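PDB 2O8R: polyphosphate kinase from Porphyromonas gingivalis, which probably catalyses the reversible transfer of the terminal phosphate of ATP to a growing chain of inorganic polyphosphate. Local coordinates for residues Ser229-Asp237 / Pro266-Pro276; Ile157-Leu168 / Ser178-Asp187. The protein carries 3 engineered substitutions. All coordinates share one frame; numbering follows the deposited sequence. Where two conformers were deposited one is given.

Contact 1 of 2, residues Ser229-Asp237 / Pro266-Pro276; sequences SYSIKVSRD and PTRFMYDGRMP
Ile232 and Val234 lie opposite Tyr271 and Phe269 in an antiparallel strand pair of the middle-domain sheet, and the pair ends in a classic beta bulge, where Thr267 and Arg268 both face Ser235. Between these couples Lys233 and Met270 exchange two backbone hydrogen bonds, one from Met270 N to Lys233 O at 2.7 Å. Packing is dense on the face that carries Ile232 and Phe269. Ile232 CG2 lies 3.7 Å from Tyr271 CB and also meets the far end of the Phe269 ring. That ring, its CG anti to the backbone N (chi1 -176°), brings CD1 within 3.9 Å of Val234 CB. Beyond, a type I turn from Asp272 to Met275 delivers selenomethionine Met275 over one face of Tyr230, with its CG 3.6 Å from the ring centroid in a CH-pi contact. Asp272 OD2 lies at the edge of the same ring, and Pro276 CD is 3.5 Å from Tyr230 OH. The ends are looser: Pro266, Asp237 and Arg274 are exposed, and Pro266 CB merely grazes Val234 CG2 at 4.1 Å. The face shared by Lys233, Ser235, Arg268 and Met270 is polar where the first three side chains converge on the carboxylate of Glu50 from helix 35-63. There Arg268 NE also donates to Ser235 OG over 3.2 Å, with the hydroxyl oxygen 29° out of the guanidinium plane.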
loop_
_atom_site.group_PDB
_atom_site.type_symbol
_atom_site.label_atom_id
_atom_site.label_comp_id
_atom_site.label_asym_id
_atom_site.label_seq_id
_atom_site.Cartn_x
_atom_site.Cartn_y
_atom_site.Cartn_z
ATOM N N SER A 229 23.414 26.271 0.247
ATOM C CA SER A 229 22.847 25.048 0.771
ATOM C C SER A 229 23.464 23.880 0.024
ATOM O O SER A 229 23.972 24.042 -1.091
ATOM C CB SER A 229 21.319 25.046 0.674
ATOM O OG SER A 229 20.878 25.001 -0.666
ATOM N N TYR A 230 23.452 22.715 0.667
ATOM C CA TYR A 230 24.049 21.506 0.114
ATOM C C TYR A 230 23.177 20.311 0.465
ATOM O O TYR A 230 22.691 20.196 1.599
ATOM C CB TYR A 230 25.445 21.290 0.685
ATOM C CG TYR A 230 26.238 22.557 0.936
ATOM C CD1 TYR A 230 27.154 23.025 -0.004
ATOM C CD2 TYR A 230 26.083 23.281 2.123
ATOM C CE1 TYR A 230 27.888 24.171 0.227
ATOM C CE2 TYR A 230 26.810 24.435 2.357
ATOM C CZ TYR A 230 27.715 24.873 1.406
ATOM O OH TYR A 230 28.444 26.017 1.634
ATOM N N SER A 231 22.966 19.435 -0.514
ATOM C CA SER A 231 22.144 18.248 -0.320
ATOM C C SER A 231 22.975 17.229 0.414
ATOM O O SER A 231 24.147 17.018 0.090
ATOM C CB SER A 231 21.680 17.656 -1.654
ATOM O OG SER A 231 20.956 18.604 -2.413
ATOM N N ILE A 232 22.366 16.612 1.416
ATOM C CA ILE A 232 22.996 15.524 2.133
ATOM C C ILE A 232 22.075 14.313 2.195
ATOM O O ILE A 232 20.868 14.425 1.985
ATOM C CB ILE A 232 23.410 15.935 3.556
ATOM C CG1 ILE A 232 22.216 16.528 4.316
ATOM C CG2 ILE A 232 24.596 16.898 3.503
ATOM C CD1 ILE A 232 22.442 16.678 5.800
ATOM N N LYS A 233 22.671 13.162 2.488
ATOM C CA LYS A 233 21.978 11.888 2.594
ATOM C C LYS A 233 22.803 10.995 3.515
ATOM O O LYS A 233 24.032 10.957 3.418
ATOM C CB LYS A 233 21.866 11.259 1.207
ATOM C CG LYS A 233 21.450 9.792 1.161
ATOM C CD LYS A 233 21.504 9.284 -0.277
ATOM C CE LYS A 233 21.537 7.771 -0.351
ATOM N NZ LYS A 233 20.230 7.160 0.002
ATOM N N VAL A 234 22.139 10.288 4.417
ATOM C CA VAL A 234 22.828 9.312 5.244
ATOM C C VAL A 234 22.174 7.958 5.046
ATOM O O VAL A 234 20.957 7.869 5.012
ATOM C CB VAL A 234 22.851 9.741 6.749
ATOM C CG1 VAL A 234 21.486 10.178 7.222
ATOM C CG2 VAL A 234 23.396 8.641 7.641
ATOM N N SER A 235 22.977 6.915 4.849
ATOM C CA SER A 235 22.469 5.545 4.958
ATOM C C SER A 235 22.883 5.043 6.322
ATOM O O SER A 235 24.015 5.286 6.746
ATOM C CB SER A 235 23.067 4.628 3.892
ATOM O OG SER A 235 23.052 5.214 2.604
ATOM N N ARG A 236 21.983 4.356 7.018
ATOM C CA ARG A 236 22.361 3.693 8.273
ATOM C C ARG A 236 21.790 2.281 8.398
ATOM O O ARG A 236 20.893 1.907 7.635
ATOM C CB ARG A 236 22.014 4.551 9.494
ATOM C CG ARG A 236 20.607 5.106 9.535
ATOM C CD ARG A 236 20.429 5.949 10.777
ATOM N NE ARG A 236 21.464 6.969 10.874
ATOM C CZ ARG A 236 21.216 8.266 11.009
ATOM N NH1 ARG A 236 19.969 8.688 11.081
ATOM N NH2 ARG A 236 22.208 9.139 11.087
ATOM N N ASP A 237 22.335 1.505 9.345
ATOM C CA ASP A 237 21.928 0.105 9.591
ATOM C C ASP A 237 20.450 -0.039 9.990
ATOM O O ASP A 237 19.796 -1.014 9.611
ATOM C CB ASP A 237 22.842 -0.560 10.632
ATOM C CG ASP A 237 22.675 0.027 12.037
ATOM O OD1 ASP A 237 22.507 1.259 12.168
ATOM O OD2 ASP A 237 22.715 -0.748 13.017
ATOM N N PRO A 266 25.565 4.769 11.038
ATOM C CA PRO A 266 25.688 5.464 9.756
ATOM C C PRO A 266 26.739 4.809 8.869
ATOM O O PRO A 266 27.921 5.113 9.016
ATOM C CB PRO A 266 26.152 6.874 10.156
ATOM C CG PRO A 266 25.690 7.042 11.551
ATOM C CD PRO A 266 25.734 5.677 12.185
ATOM N N THR A 267 26.316 3.927 7.961
ATOM C CA THR A 267 27.245 3.249 7.034
ATOM C C THR A 267 27.793 4.210 5.984
ATOM O O THR A 267 28.914 4.050 5.486
ATOM C CB THR A 267 26.577 2.099 6.252
ATOM O OG1 THR A 267 25.892 2.642 5.118
ATOM C CG2 THR A 267 25.604 1.320 7.120
ATOM N N ARG A 268 26.978 5.198 5.643
ATOM C CA ARG A 268 27.315 6.164 4.619
ATOM C C ARG A 268 26.832 7.543 5.059
ATOM O O ARG A 268 25.779 7.664 5.692
ATOM C CB ARG A 268 26.641 5.748 3.307
ATOM C CG ARG A 268 27.091 6.495 2.077
ATOM C CD ARG A 268 26.806 5.703 0.809
ATOM N NE ARG A 268 25.384 5.609 0.489
ATOM C CZ ARG A 268 24.906 5.021 -0.605
ATOM N NH1 ARG A 268 25.733 4.467 -1.478
ATOM N NH2 ARG A 268 23.602 4.985 -0.832
ATOM N N PHE A 269 27.624 8.568 4.760
ATOM C CA PHE A 269 27.139 9.945 4.798
ATOM C C PHE A 269 27.598 10.661 3.538
ATOM O O PHE A 269 28.768 10.985 3.381
ATOM C CB PHE A 269 27.595 10.690 6.053
ATOM C CG PHE A 269 27.028 12.083 6.162
ATOM C CD1 PHE A 269 25.816 12.299 6.800
ATOM C CD2 PHE A 269 27.697 13.174 5.608
ATOM C CE1 PHE A 269 25.285 13.580 6.892
ATOM C CE2 PHE A 269 27.176 14.449 5.695
ATOM C CZ PHE A 269 25.964 14.656 6.335
HETATM N N MSE A 270 26.658 10.914 2.644
HETATM C CA MSE A 270 26.967 11.372 1.303
HETATM C C MSE A 270 26.514 12.814 1.150
HETATM O O MSE A 270 25.446 13.185 1.637
HETATM C CB MSE A 270 26.241 10.461 0.320
HETATM C CG MSE A 270 26.462 10.723 -1.148
HETATM SE SE MSE A 270 25.146 9.620 -2.053
HETATM C CE MSE A 270 25.290 10.266 -3.893
ATOM N N TYR A 271 27.324 13.630 0.487
ATOM C CA TYR A 271 27.012 15.052 0.369
ATOM C C TYR A 271 27.577 15.654 -0.899
ATOM O O TYR A 271 28.559 15.157 -1.449
ATOM C CB TYR A 271 27.531 15.831 1.582
ATOM C CG TYR A 271 29.026 15.739 1.776
ATOM C CD1 TYR A 271 29.872 16.706 1.248
ATOM C CD2 TYR A 271 29.593 14.687 2.491
ATOM C CE1 TYR A 271 31.239 16.631 1.419
ATOM C CE2 TYR A 271 30.963 14.595 2.664
ATOM C CZ TYR A 271 31.783 15.572 2.126
ATOM O OH TYR A 271 33.148 15.494 2.296
ATOM N N ASP A 272 26.942 16.736 -1.341
ATOM C CA ASP A 272 27.356 17.493 -2.510
ATOM C C ASP A 272 28.753 18.067 -2.290
ATOM O O ASP A 272 28.973 18.871 -1.390
ATOM C CB ASP A 272 26.306 18.580 -2.792
ATOM C CG ASP A 272 26.877 19.813 -3.462
ATOM O OD1 ASP A 272 27.646 19.693 -4.443
ATOM O OD2 ASP A 272 26.522 20.919 -3.007
ATOM N N GLY A 273 29.687 17.635 -3.135
ATOM C CA GLY A 273 31.118 17.907 -2.979
ATOM C C GLY A 273 31.583 19.349 -2.856
ATOM O O GLY A 273 32.698 19.602 -2.398
ATOM N N ARG A 274 30.734 20.295 -3.253
ATOM C CA ARG A 274 31.021 21.717 -3.079
ATOM C C ARG A 274 31.021 22.108 -1.600
ATOM O O ARG A 274 31.380 23.233 -1.264
ATOM C CB ARG A 274 29.987 22.579 -3.817
ATOM C CG ARG A 274 29.982 22.447 -5.327
ATOM C CD ARG A 274 28.693 23.000 -5.939
ATOM N NE ARG A 274 28.812 24.395 -6.369
ATOM C CZ ARG A 274 29.100 24.783 -7.613
ATOM N NH1 ARG A 274 29.307 23.881 -8.567
ATOM N NH2 ARG A 274 29.180 26.078 -7.905
HETATM N N MSE A 275 30.616 21.184 -0.727
HETATM C CA MSE A 275 30.450 21.474 0.692
HETATM C C MSE A 275 31.794 21.566 1.386
HETATM O O MSE A 275 32.594 20.633 1.299
HETATM C CB MSE A 275 29.627 20.385 1.362
HETATM C CG MSE A 275 28.745 20.883 2.476
HETATM SE SE MSE A 275 28.020 19.451 3.573
HETATM C CE MSE A 275 26.377 20.246 4.172
ATOM N N PRO A 276 32.057 22.702 2.060
ATOM C CA PRO A 276 33.237 22.870 2.915
ATOM C C PRO A 276 33.193 21.931 4.120
ATOM O O PRO A 276 32.111 21.552 4.566
ATOM C CB PRO A 276 33.133 24.328 3.375
ATOM C CG PRO A 276 32.235 24.987 2.374
ATOM C CD PRO A 276 31.246 23.932 2.010
#

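Contact 2 of 2, residues Ile157-Leu168 / Ser178-Asp187; sequences IRSGRVYLAVRL and SYALLNVPTD
Tyr163 to Leu168 runs antiparallel to Ser178 to Asn183 as a beta hairpin, the strand directions 155° apart, and the hydrogen-bonded pairs Leu164-Leu182, Val166-Ala180 and Leu168-Ser178 each exchange two backbone bonds. The one from Leu164 N to Leu182 O, 2.9 Å long, is almost straight. Side chains of these pairs share one face: Leu164 CB packs 3.8 Å from Leu182 CD1, Leu168 CD1 touches the methyl of Ala180, and helices 209-214 and 217-220 cover this layer. On the opposite face Leu181, with CG anti to its backbone N (chi1 -171°), reaches back across the hairpin; its CD2 lies 3.7 Å from Ile157 CG1 and its CG 3.9 Å from Tyr163 CD1. Farther along, Arg167 and Tyr179 extend alongside each other in the same direction, with Arg167 CB 3.5 Å from Tyr179 CE1. Next to the Tyr163-Asn183 pair, Val184 CG2 meets Val162 CB at 3.6 Å. Arg161 was modelled in two conformers, so its bonds are provisional: in one, NH1 reaches Val184 O at 2.7 Å, while Thr186 N approaches that oxygen from the other face of the carbonyl, and NH2 makes a weak salt bridge to Asp187. The chemistry thus implies a hairpin held mainly by backbone bonds and apolar packing, with charge pairing confined to a less certain role at its margin.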
loop_
_atom_site.group_PDB
_atom_site.type_symbol
_atom_site.label_atom_id
_atom_site.label_comp_id
_atom_site.label_asym_id
_atom_site.label_seq_id
_atom_site.Cartn_x
_atom_site.Cartn_y
_atom_site.Cartn_z
ATOM N N ILE A 157 18.795 12.832 11.527
ATOM C CA ILE A 157 18.713 12.880 10.071
ATOM C C ILE A 157 18.389 11.471 9.578
ATOM O O ILE A 157 19.237 10.584 9.637
ATOM C CB ILE A 157 20.037 13.384 9.444
ATOM C CG1 ILE A 157 20.321 14.815 9.886
ATOM C CG2 ILE A 157 19.999 13.322 7.922
ATOM C CD1 ILE A 157 21.627 15.377 9.355
ATOM N N ARG A 158 17.155 11.272 9.116
ATOM C CA ARG A 158 16.681 9.951 8.681
ATOM C C ARG A 158 17.352 9.458 7.408
ATOM O O ARG A 158 17.788 10.244 6.554
ATOM C CB ARG A 158 15.171 9.959 8.469
ATOM C CG ARG A 158 14.394 10.451 9.664
ATOM C CD ARG A 158 12.930 10.445 9.376
ATOM N NE ARG A 158 12.401 9.106 9.123
ATOM C CZ ARG A 158 11.161 8.872 8.698
ATOM N NH1 ARG A 158 10.335 9.890 8.472
ATOM N NH2 ARG A 158 10.740 7.630 8.489
ATOM N N SER A 159 17.426 8.140 7.290
ATOM C CA SER A 159 18.075 7.532 6.152
ATOM C C SER A 159 17.110 7.472 4.979
ATOM O O SER A 159 15.884 7.534 5.158
ATOM C CB SER A 159 18.630 6.147 6.507
ATOM O OG SER A 159 17.600 5.282 6.935
ATOM N N GLY A 160 17.678 7.396 3.778
ATOM C CA GLY A 160 16.902 7.275 2.546
ATOM C C GLY A 160 16.212 8.552 2.127
ATOM O O GLY A 160 15.569 8.597 1.085
ATOM N N ARG A 161 16.337 9.589 2.951
ATOM C CA ARG A 161 15.759 10.891 2.648
ATOM C C ARG A 161 16.838 11.868 2.168
ATOM O O ARG A 161 18.038 11.595 2.270
ATOM C CB ARG A 161 15.026 11.452 3.875
ATOM C CG ARG A 161 13.890 10.575 4.396
ATOM C CD ARG A 161 12.656 10.620 3.495
ATOM N NE ARG A 161 11.655 11.601 3.928
ATOM C CZ ARG A 161 11.554 12.837 3.444
ATOM N NH1 ARG A 161 12.402 13.260 2.517
ATOM N NH2 ARG A 161 10.608 13.654 3.887
ATOM N N VAL A 162 16.401 12.999 1.632
ATOM C CA VAL A 162 17.305 14.044 1.225
ATOM C C VAL A 162 17.068 15.202 2.160
ATOM O O VAL A 162 15.924 15.561 2.422
ATOM C CB VAL A 162 17.007 14.496 -0.196
ATOM C CG1 VAL A 162 17.808 15.733 -0.540
ATOM C CG2 VAL A 162 17.305 13.386 -1.162
ATOM N N TYR A 163 18.148 15.760 2.691
ATOM C CA TYR A 163 18.061 16.982 3.488
ATOM C C TYR A 163 18.954 18.045 2.881
ATOM O O TYR A 163 19.911 17.750 2.142
ATOM C CB TYR A 163 18.515 16.753 4.923
ATOM C CG TYR A 163 17.648 15.864 5.770
ATOM C CD1 TYR A 163 16.955 16.380 6.858
ATOM C CD2 TYR A 163 17.544 14.502 5.511
ATOM C CE1 TYR A 163 16.176 15.561 7.658
ATOM C CE2 TYR A 163 16.761 13.673 6.306
ATOM C CZ TYR A 163 16.077 14.208 7.374
ATOM O OH TYR A 163 15.303 13.387 8.169
ATOM N N LEU A 164 18.626 19.287 3.206
ATOM C CA LEU A 164 19.405 20.432 2.800
ATOM C C LEU A 164 20.045 21.000 4.041
ATOM O O LEU A 164 19.358 21.354 5.008
ATOM C CB LEU A 164 18.487 21.477 2.182
ATOM C CG LEU A 164 18.402 21.696 0.673
ATOM C CD1 LEU A 164 19.219 20.718 -0.157
ATOM C CD2 LEU A 164 16.944 21.676 0.275
ATOM N N ALA A 165 21.369 21.054 4.034
ATOM C CA ALA A 165 22.080 21.810 5.051
ATOM C C ALA A 165 22.350 23.197 4.489
ATOM O O ALA A 165 22.956 23.331 3.426
ATOM C CB ALA A 165 23.357 21.126 5.429
ATOM N N VAL A 166 21.869 24.212 5.199
ATOM C CA VAL A 166 21.974 25.617 4.790
ATOM C C VAL A 166 22.951 26.369 5.689
ATOM O O VAL A 166 22.893 26.241 6.910
ATOM C CB VAL A 166 20.603 26.338 4.929
ATOM C CG1 VAL A 166 20.711 27.789 4.527
ATOM C CG2 VAL A 166 19.530 25.646 4.113
ATOM N N ARG A 167 23.841 27.150 5.085
ATOM C CA ARG A 167 24.737 28.043 5.821
ATOM C C ARG A 167 24.159 29.454 5.853
ATOM O O ARG A 167 23.789 30.001 4.814
ATOM C CB ARG A 167 26.108 28.075 5.159
ATOM C CG ARG A 167 27.062 29.072 5.760
ATOM C CD ARG A 167 28.481 28.782 5.324
ATOM N NE ARG A 167 28.759 29.265 3.980
ATOM C CZ ARG A 167 29.898 29.042 3.335
ATOM N NH1 ARG A 167 30.862 28.336 3.916
ATOM N NH2 ARG A 167 30.071 29.521 2.107
ATOM N N LEU A 168 24.100 30.048 7.040
ATOM C CA LEU A 168 23.504 31.372 7.203
ATOM C C LEU A 168 24.427 32.420 7.844
ATOM O O LEU A 168 25.138 32.126 8.810
ATOM C CB LEU A 168 22.231 31.249 8.033
ATOM C CG LEU A 168 21.187 30.279 7.495
ATOM C CD1 LEU A 168 20.309 29.761 8.626
ATOM C CD2 LEU A 168 20.353 30.937 6.403
ATOM N N SER A 178 26.005 30.669 10.909
ATOM C CA SER A 178 24.958 29.809 11.431
ATOM C C SER A 178 24.717 28.648 10.463
ATOM O O SER A 178 25.085 28.714 9.287
ATOM C CB SER A 178 23.674 30.606 11.617
ATOM O OG SER A 178 23.578 31.081 12.945
ATOM N N TYR A 179 24.104 27.578 10.953
ATOM C CA TYR A 179 23.790 26.448 10.092
ATOM C C TYR A 179 22.408 25.912 10.361
ATOM O O TYR A 179 21.955 25.893 11.499
ATOM C CB TYR A 179 24.833 25.353 10.233
ATOM C CG TYR A 179 26.149 25.790 9.683
ATOM C CD1 TYR A 179 26.367 25.810 8.314
ATOM C CD2 TYR A 179 27.165 26.223 10.520
ATOM C CE1 TYR A 179 27.564 26.219 7.792
ATOM C CE2 TYR A 179 28.373 26.643 10.006
ATOM C CZ TYR A 179 28.565 26.641 8.636
ATOM O OH TYR A 179 29.763 27.055 8.095
ATOM N N ALA A 180 21.728 25.493 9.298
ATOM C CA ALA A 180 20.377 24.977 9.433
ATOM C C ALA A 180 20.143 23.723 8.604
ATOM O O ALA A 180 20.816 23.464 7.593
ATOM C CB ALA A 180 19.374 26.030 9.093
ATOM N N LEU A 181 19.180 22.938 9.056
ATOM C CA LEU A 181 18.841 21.711 8.389
ATOM C C LEU A 181 17.406 21.831 7.986
ATOM O O LEU A 181 16.567 22.160 8.827
ATOM C CB LEU A 181 18.987 20.548 9.364
ATOM C CG LEU A 181 18.873 19.121 8.836
ATOM C CD1 LEU A 181 20.072 18.764 7.986
ATOM C CD2 LEU A 181 18.782 18.178 10.003
ATOM N N LEU A 182 17.102 21.582 6.715
ATOM C CA LEU A 182 15.695 21.333 6.382
ATOM C C LEU A 182 15.369 20.107 5.518
ATOM O O LEU A 182 16.242 19.506 4.870
ATOM C CB LEU A 182 14.944 22.600 5.942
ATOM C CG LEU A 182 15.522 23.541 4.909
ATOM C CD1 LEU A 182 15.261 23.000 3.531
ATOM C CD2 LEU A 182 14.862 24.879 5.077
ATOM N N ASN A 183 14.091 19.739 5.565
ATOM C CA ASN A 183 13.598 18.516 4.970
ATOM C C ASN A 183 13.155 18.751 3.553
ATOM O O ASN A 183 12.656 19.823 3.223
ATOM C CB ASN A 183 12.421 17.978 5.787
ATOM C CG ASN A 183 11.413 19.056 6.144
ATOM O OD1 ASN A 183 11.773 20.194 6.441
ATOM N ND2 ASN A 183 10.144 18.703 6.113
ATOM N N VAL A 184 13.340 17.757 2.697
ATOM C CA VAL A 184 12.713 17.817 1.393
ATOM C C VAL A 184 11.547 16.835 1.417
ATOM O O VAL A 184 11.735 15.622 1.371
ATOM C CB VAL A 184 13.726 17.655 0.244
ATOM C CG1 VAL A 184 15.063 18.171 0.706
ATOM C CG2 VAL A 184 13.857 16.234 -0.201
ATOM N N PRO A 185 10.328 17.368 1.542
ATOM C CA PRO A 185 9.149 16.574 1.897
ATOM C C PRO A 185 8.675 15.650 0.786
ATOM O O PRO A 185 7.557 15.795 0.291
ATOM C CB PRO A 185 8.084 17.635 2.188
ATOM C CG PRO A 185 8.518 18.838 1.434
ATOM C CD PRO A 185 10.014 18.791 1.321
ATOM N N THR A 186 9.513 14.696 0.398
ATOM C CA THR A 186 9.139 13.774 -0.669
ATOM C C THR A 186 8.189 12.707 -0.159
ATOM O O THR A 186 7.683 11.902 -0.925
ATOM C CB THR A 186 10.343 13.138 -1.343
ATOM O OG1 THR A 186 11.149 12.481 -0.358
ATOM C CG2 THR A 186 11.150 14.191 -2.027
ATOM N N ASP A 187 7.931 12.737 1.140
ATOM C CA ASP A 187 6.893 11.918 1.736
ATOM C C ASP A 187 5.506 12.488 1.446
ATOM O O ASP A 187 4.496 11.862 1.750
ATOM C CB ASP A 187 7.116 11.834 3.247
ATOM C CG ASP A 187 7.271 13.211 3.907
ATOM O OD1 ASP A 187 7.066 14.246 3.236
ATOM O OD2 ASP A 187 7.604 13.255 5.112
#

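How the contacts relate
Contacts 1 and 2 are two strand pairings of one sheet, separated by a third, with centres about 10 Å apart. That intervening seam joins strands 163-169 and 225-235 through probable backbone hydrogen bonds, Ile232 N to Tyr163 O at 2.8 Å and Tyr230 N to Ala165 O at 2.9 Å. Ile157 bridges both pairings, since it packs on Leu181 in contact 2 and on Ile232 and Val234 in contact 1. Their surroundings differ. In contact 1 the side chain of Arg268 is about 9 Å from that of Asn48, a predicted ATP-binding residue. A sulfate ion, probably from the crystallisation liquor, lies about 3 Å from the Met270 side chain. Contact 2 lies away from such sites and touches the second subunit.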